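Local coordinates for lipase (Penicillium expansum, PDB 3G7N), which hydrolyses triacylglycerols and other acylglycerol lipids as a secreted alkaline lipase, releasing free fatty acids, at residues Ala1-Arg13 with Tyr208-Glu221. Residues are numbered along the deposited sequence; the frame is centred on the assembly and turned at random.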
loop_
_atom_site.group_PDB
_atom_site.type_symbol
_atom_site.label_atom_id
_atom_site.label_comp_id
_atom_site.label_asym_id
_atom_site.label_seq_id
_atom_site.Cartn_x
_atom_site.Cartn_y
_atom_site.Cartn_z
ATOM N N ALA A 1 18.414 3.254 -11.228
ATOM C CA ALA A 1 18.160 2.164 -10.243
ATOM C C ALA A 1 19.448 1.413 -9.951
ATOM O O ALA A 1 20.364 1.393 -10.775
ATOM C CB ALA A 1 17.110 1.208 -10.790
ATOM N N THR A 2 19.490 0.736 -8.812
ATOM C CA THR A 2 20.659 -0.040 -8.408
ATOM C C THR A 2 20.234 -1.354 -7.765
ATOM O O THR A 2 19.167 -1.453 -7.148
ATOM C CB THR A 2 21.530 0.747 -7.412
ATOM O OG1 THR A 2 20.741 1.092 -6.270
ATOM C CG2 THR A 2 22.047 2.007 -8.042
ATOM N N ALA A 3 21.025 -2.397 -7.953
ATOM C CA ALA A 3 20.719 -3.684 -7.363
ATOM C C ALA A 3 20.477 -3.575 -5.861
ATOM O O ALA A 3 21.254 -2.951 -5.128
ATOM C CB ALA A 3 21.837 -4.690 -7.665
ATOM N N ASP A 4 19.406 -4.211 -5.399
ATOM C CA ASP A 4 19.091 -4.214 -3.976
ATOM C C ASP A 4 18.378 -5.507 -3.610
ATOM O O ASP A 4 17.200 -5.499 -3.203
ATOM C CB ASP A 4 18.268 -2.984 -3.581
ATOM C CG ASP A 4 18.253 -2.748 -2.074
ATOM O OD1 ASP A 4 18.814 -3.577 -1.317
ATOM O OD2 ASP A 4 17.608 -1.775 -1.631
ATOM N N ALA A 5 19.076 -6.630 -3.783
ATOM C CA ALA A 5 18.527 -7.944 -3.472
ATOM C C ALA A 5 18.019 -8.019 -2.034
ATOM O O ALA A 5 17.075 -8.752 -1.732
ATOM C CB ALA A 5 19.572 -9.047 -3.732
ATOM N N ALA A 6 18.674 -7.293 -1.137
ATOM C CA ALA A 6 18.331 -7.346 0.280
ATOM C C ALA A 6 16.905 -6.874 0.566
ATOM O O ALA A 6 16.340 -7.219 1.601
ATOM C CB ALA A 6 19.331 -6.537 1.100
ATOM N N ALA A 7 16.346 -6.067 -0.340
ATOM C CA ALA A 7 14.971 -5.559 -0.215
ATOM C C ALA A 7 13.924 -6.625 -0.505
ATOM O O ALA A 7 12.742 -6.437 -0.181
ATOM C CB ALA A 7 14.775 -4.368 -1.136
ATOM N N PHE A 8 14.311 -7.678 -1.210
ATOM C CA PHE A 8 13.339 -8.616 -1.766
ATOM C C PHE A 8 12.548 -9.370 -0.686
ATOM O O PHE A 8 11.325 -9.489 -0.790
ATOM C CB PHE A 8 13.988 -9.590 -2.761
ATOM C CG PHE A 8 13.039 -10.617 -3.311
ATOM C CD1 PHE A 8 12.337 -10.365 -4.479
ATOM C CD2 PHE A 8 12.856 -11.831 -2.685
ATOM C CE1 PHE A 8 11.448 -11.289 -4.989
ATOM C CE2 PHE A 8 11.953 -12.760 -3.194
ATOM C CZ PHE A 8 11.286 -12.496 -4.377
ATOM N N PRO A 9 13.224 -9.873 0.365
ATOM C CA PRO A 9 12.449 -10.679 1.305
ATOM C C PRO A 9 11.270 -9.933 1.947
ATOM O O PRO A 9 10.184 -10.504 2.047
ATOM C CB PRO A 9 13.485 -11.096 2.355
ATOM C CG PRO A 9 14.772 -11.150 1.565
ATOM C CD PRO A 9 14.677 -9.996 0.594
ATOM N N ASP A 10 11.462 -8.667 2.291
ATOM C CA ASP A 10 10.354 -7.945 2.919
ATOM C C ASP A 10 9.245 -7.655 1.901
ATOM O O ASP A 10 8.068 -7.634 2.236
ATOM C CB ASP A 10 10.812 -6.658 3.613
ATOM C CG ASP A 10 11.563 -6.922 4.904
ATOM O OD1 ASP A 10 11.516 -8.072 5.386
ATOM O OD2 ASP A 10 12.108 -5.952 5.471
ATOM N N LEU A 11 9.612 -7.403 0.654
ATOM C CA LEU A 11 8.613 -7.084 -0.359
ATOM C C LEU A 11 7.869 -8.344 -0.790
ATOM O O LEU A 11 6.664 -8.302 -1.074
ATOM C CB LEU A 11 9.266 -6.377 -1.544
ATOM C CG LEU A 11 9.731 -4.956 -1.233
ATOM C CD1 LEU A 11 10.743 -4.481 -2.271
ATOM C CD2 LEU A 11 8.549 -3.999 -1.111
ATOM N N HIS A 12 8.568 -9.475 -0.806
ATOM C CA HIS A 12 7.961 -10.765 -1.052
ATOM C C HIS A 12 6.920 -11.099 0.029
ATOM O O HIS A 12 5.815 -11.518 -0.269
ATOM C CB HIS A 12 9.056 -11.858 -1.143
ATOM C CG HIS A 12 8.533 -13.226 -1.420
ATOM N ND1 HIS A 12 8.042 -13.607 -2.652
ATOM C CD2 HIS A 12 8.534 -14.350 -0.660
ATOM C CE1 HIS A 12 7.741 -14.892 -2.632
ATOM N NE2 HIS A 12 7.973 -15.352 -1.416
ATOM N N ARG A 13 7.273 -10.845 1.291
ATOM C CA ARG A 13 6.314 -10.985 2.385
ATOM C C ARG A 13 5.110 -10.058 2.191
ATOM O O ARG A 13 3.983 -10.474 2.378
ATOM C CB ARG A 13 6.973 -10.750 3.748
ATOM C CG ARG A 13 5.966 -10.725 4.894
ATOM C CD ARG A 13 6.658 -10.578 6.255
ATOM N NE ARG A 13 5.709 -10.367 7.347
ATOM C CZ ARG A 13 5.261 -9.178 7.733
ATOM N NH1 ARG A 13 5.632 -8.072 7.109
ATOM N NH2 ARG A 13 4.412 -9.110 8.754
ATOM N N TYR A 208 10.720 0.310 -5.516
ATOM C CA TYR A 208 11.512 -0.883 -5.781
ATOM C C TYR A 208 10.846 -1.618 -6.932
ATOM O O TYR A 208 9.650 -1.437 -7.179
ATOM C CB TYR A 208 11.532 -1.817 -4.564
ATOM C CG TYR A 208 12.244 -1.249 -3.350
ATOM C CD1 TYR A 208 13.608 -1.471 -3.156
ATOM C CD2 TYR A 208 11.586 -0.396 -2.466
ATOM C CE1 TYR A 208 14.297 -0.865 -2.103
ATOM C CE2 TYR A 208 12.241 0.157 -1.364
ATOM C CZ TYR A 208 13.615 -0.027 -1.236
ATOM O OH TYR A 208 14.287 0.562 -0.181
ATOM N N TYR A 209 11.607 -2.444 -7.645
ATOM C CA TYR A 209 11.121 -3.013 -8.888
ATOM C C TYR A 209 11.769 -4.374 -9.080
ATOM O O TYR A 209 12.937 -4.560 -8.720
ATOM C CB TYR A 209 11.473 -2.064 -10.038
ATOM C CG TYR A 209 10.743 -2.328 -11.331
ATOM C CD1 TYR A 209 9.436 -1.894 -11.524
ATOM C CD2 TYR A 209 11.416 -2.852 -12.417
ATOM C CE1 TYR A 209 8.789 -2.073 -12.715
ATOM C CE2 TYR A 209 10.802 -2.924 -13.676
ATOM C CZ TYR A 209 9.474 -2.535 -13.795
ATOM O OH TYR A 209 8.843 -2.602 -15.024
ATOM N N SER A 210 11.031 -5.345 -9.590
ATOM C CA SER A 210 11.631 -6.646 -9.863
ATOM C C SER A 210 10.908 -7.319 -11.000
ATOM O O SER A 210 9.805 -6.899 -11.388
ATOM C CB SER A 210 11.641 -7.553 -8.615
ATOM O OG SER A 210 10.448 -8.322 -8.514
ATOM N N SER A 211 11.483 -8.427 -11.459
ATOM C CA SER A 211 10.782 -9.342 -12.341
ATOM C C SER A 211 10.474 -10.647 -11.619
ATOM O O SER A 211 10.205 -11.668 -12.261
ATOM C CB SER A 211 11.605 -9.614 -13.612
ATOM O OG SER A 211 12.881 -10.130 -13.290
ATOM N N GLY A 212 10.366 -10.588 -10.292
ATOM C CA GLY A 212 9.814 -11.707 -9.533
ATOM C C GLY A 212 10.851 -12.480 -8.741
ATOM O O GLY A 212 10.529 -13.458 -8.081
ATOM N N THR A 213 12.097 -12.033 -8.791
ATOM C CA THR A 213 13.190 -12.744 -8.131
ATOM C C THR A 213 14.021 -11.786 -7.287
ATOM O O THR A 213 14.080 -10.585 -7.558
ATOM C CB THR A 213 14.139 -13.424 -9.144
ATOM O OG1 THR A 213 14.783 -12.421 -9.933
ATOM C CG2 THR A 213 13.394 -14.382 -10.050
ATOM N N GLU A 214 14.757 -12.336 -6.321
ATOM C CA GLU A 214 15.640 -11.533 -5.503
ATOM C C GLU A 214 16.715 -10.862 -6.358
ATOM O O GLU A 214 16.994 -9.674 -6.217
ATOM C CB GLU A 214 16.292 -12.406 -4.429
ATOM C CG GLU A 214 17.173 -11.629 -3.474
ATOM C CD GLU A 214 17.524 -12.409 -2.215
ATOM O OE1 GLU A 214 16.603 -12.741 -1.437
ATOM O OE2 GLU A 214 18.730 -12.554 -1.931
ATOM N N ALA A 215 17.285 -11.634 -7.278
ATOM C CA ALA A 215 18.408 -11.156 -8.083
ATOM C C ALA A 215 18.016 -9.960 -8.954
ATOM O O ALA A 215 18.816 -9.033 -9.153
ATOM C CB ALA A 215 18.959 -12.292 -8.953
ATOM N N SER A 216 16.754 -9.926 -9.372
ATOM C CA SER A 216 16.273 -8.886 -10.280
ATOM C C SER A 216 15.807 -7.633 -9.553
ATOM O O SER A 216 15.348 -6.706 -10.185
ATOM C CB SER A 216 15.136 -9.411 -11.157
ATOM O OG SER A 216 13.959 -9.645 -10.397
ATOM N N THR A 217 15.825 -7.658 -8.223
ATOM C CA THR A 217 15.258 -6.571 -7.426
ATOM C C THR A 217 16.156 -5.348 -7.373
ATOM O O THR A 217 17.359 -5.461 -7.081
ATOM C CB THR A 217 14.947 -7.035 -5.995
ATOM O OG1 THR A 217 13.954 -8.060 -6.049
ATOM C CG2 THR A 217 14.426 -5.869 -5.154
ATOM N N VAL A 218 15.603 -4.190 -7.711
ATOM C CA VAL A 218 16.337 -2.957 -7.681
ATOM C C VAL A 218 15.660 -1.911 -6.804
ATOM O O VAL A 218 14.433 -1.937 -6.617
ATOM C CB VAL A 218 16.572 -2.386 -9.102
ATOM C CG1 VAL A 218 17.382 -3.377 -9.939
ATOM C CG2 VAL A 218 15.242 -2.079 -9.798
ATOM N N LYS A 219 16.461 -0.989 -6.281
ATOM C CA LYS A 219 15.974 0.230 -5.668
ATOM C C LYS A 219 16.064 1.355 -6.665
ATOM O O LYS A 219 17.115 1.601 -7.254
ATOM C CB LYS A 219 16.821 0.566 -4.441
ATOM C CG LYS A 219 16.395 1.820 -3.708
ATOM C CD LYS A 219 17.338 2.112 -2.532
ATOM C CE LYS A 219 16.729 3.115 -1.567
ATOM N NZ LYS A 219 17.543 3.257 -0.320
ATOM N N CYS A 220 14.939 2.009 -6.900
ATOM C CA CYS A 220 14.825 2.990 -7.966
ATOM C C CYS A 220 15.224 4.370 -7.475
ATOM O O CYS A 220 15.143 4.665 -6.286
ATOM C CB CYS A 220 13.380 3.008 -8.472
ATOM S SG CYS A 220 12.743 1.375 -8.907
ATOM N N GLU A 221 15.666 5.214 -8.399
ATOM C CA GLU A 221 16.057 6.575 -8.075
ATOM C C GLU A 221 14.918 7.541 -8.342
ATOM O O GLU A 221 14.432 7.644 -9.471
ATOM C CB GLU A 221 17.281 6.981 -8.910
ATOM C CG GLU A 221 18.427 5.984 -8.869
ATOM C CD GLU A 221 19.442 6.218 -9.983
ATOM O OE1 GLU A 221 19.577 7.385 -10.422
ATOM O OE2 GLU A 221 20.125 5.248 -10.390
HETATM O O HOH W 1 18.865 3.525 -6.360
#
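T2 and K219 form an antiparallel hydrogen-bonded pair: T2 N donates to K219 O (3.0 Å), K219 N to T2 O (2.9 Å). At the next, non-hydrogen-bonded pair, A3 with V218, the side chains diverge, and D4 N then donates to T217 O (2.9 Å). A water shared by T2 OG1 and K219 O sits beside this ladder. Charge closes its outer end: the amino terminus, A1 N, makes a 2.8 Å salt bridge to E221 OE2, coming from above the carboxylate plane, and D225 is a second partner for it.

The other contacts centre on two aromatic rings. F8 lays its ring against E214 and the turn it begins, its side chain swung away from the backbone N (chi1 177°). E214 N lies 3.6 Å above the ring centre, E214 CB makes an off-centre CH-pi contact with the same ring, and T217 OG1, which donates to T213 O, comes in at the ring edge. A serine at F8 would probably leave a gap under the E214 backbone and free the turn to shift. L11 CD1 presses on Y208 CB (3.6 Å), and A7 CB touches CD1 and CE1 of Y208, whose ring edge meets D4 OD2 in plane.

The N-terminal strand 2-3 thus becomes an outermost strand of the central alpha/beta-hydrolase sheet, next to 218-219 and then 206-210, while F8 and L11 of helix 8-23 pack against the 211-217 loop and strand 206-210; C220, just after strand 218-219, is disulfide-bonded to C228.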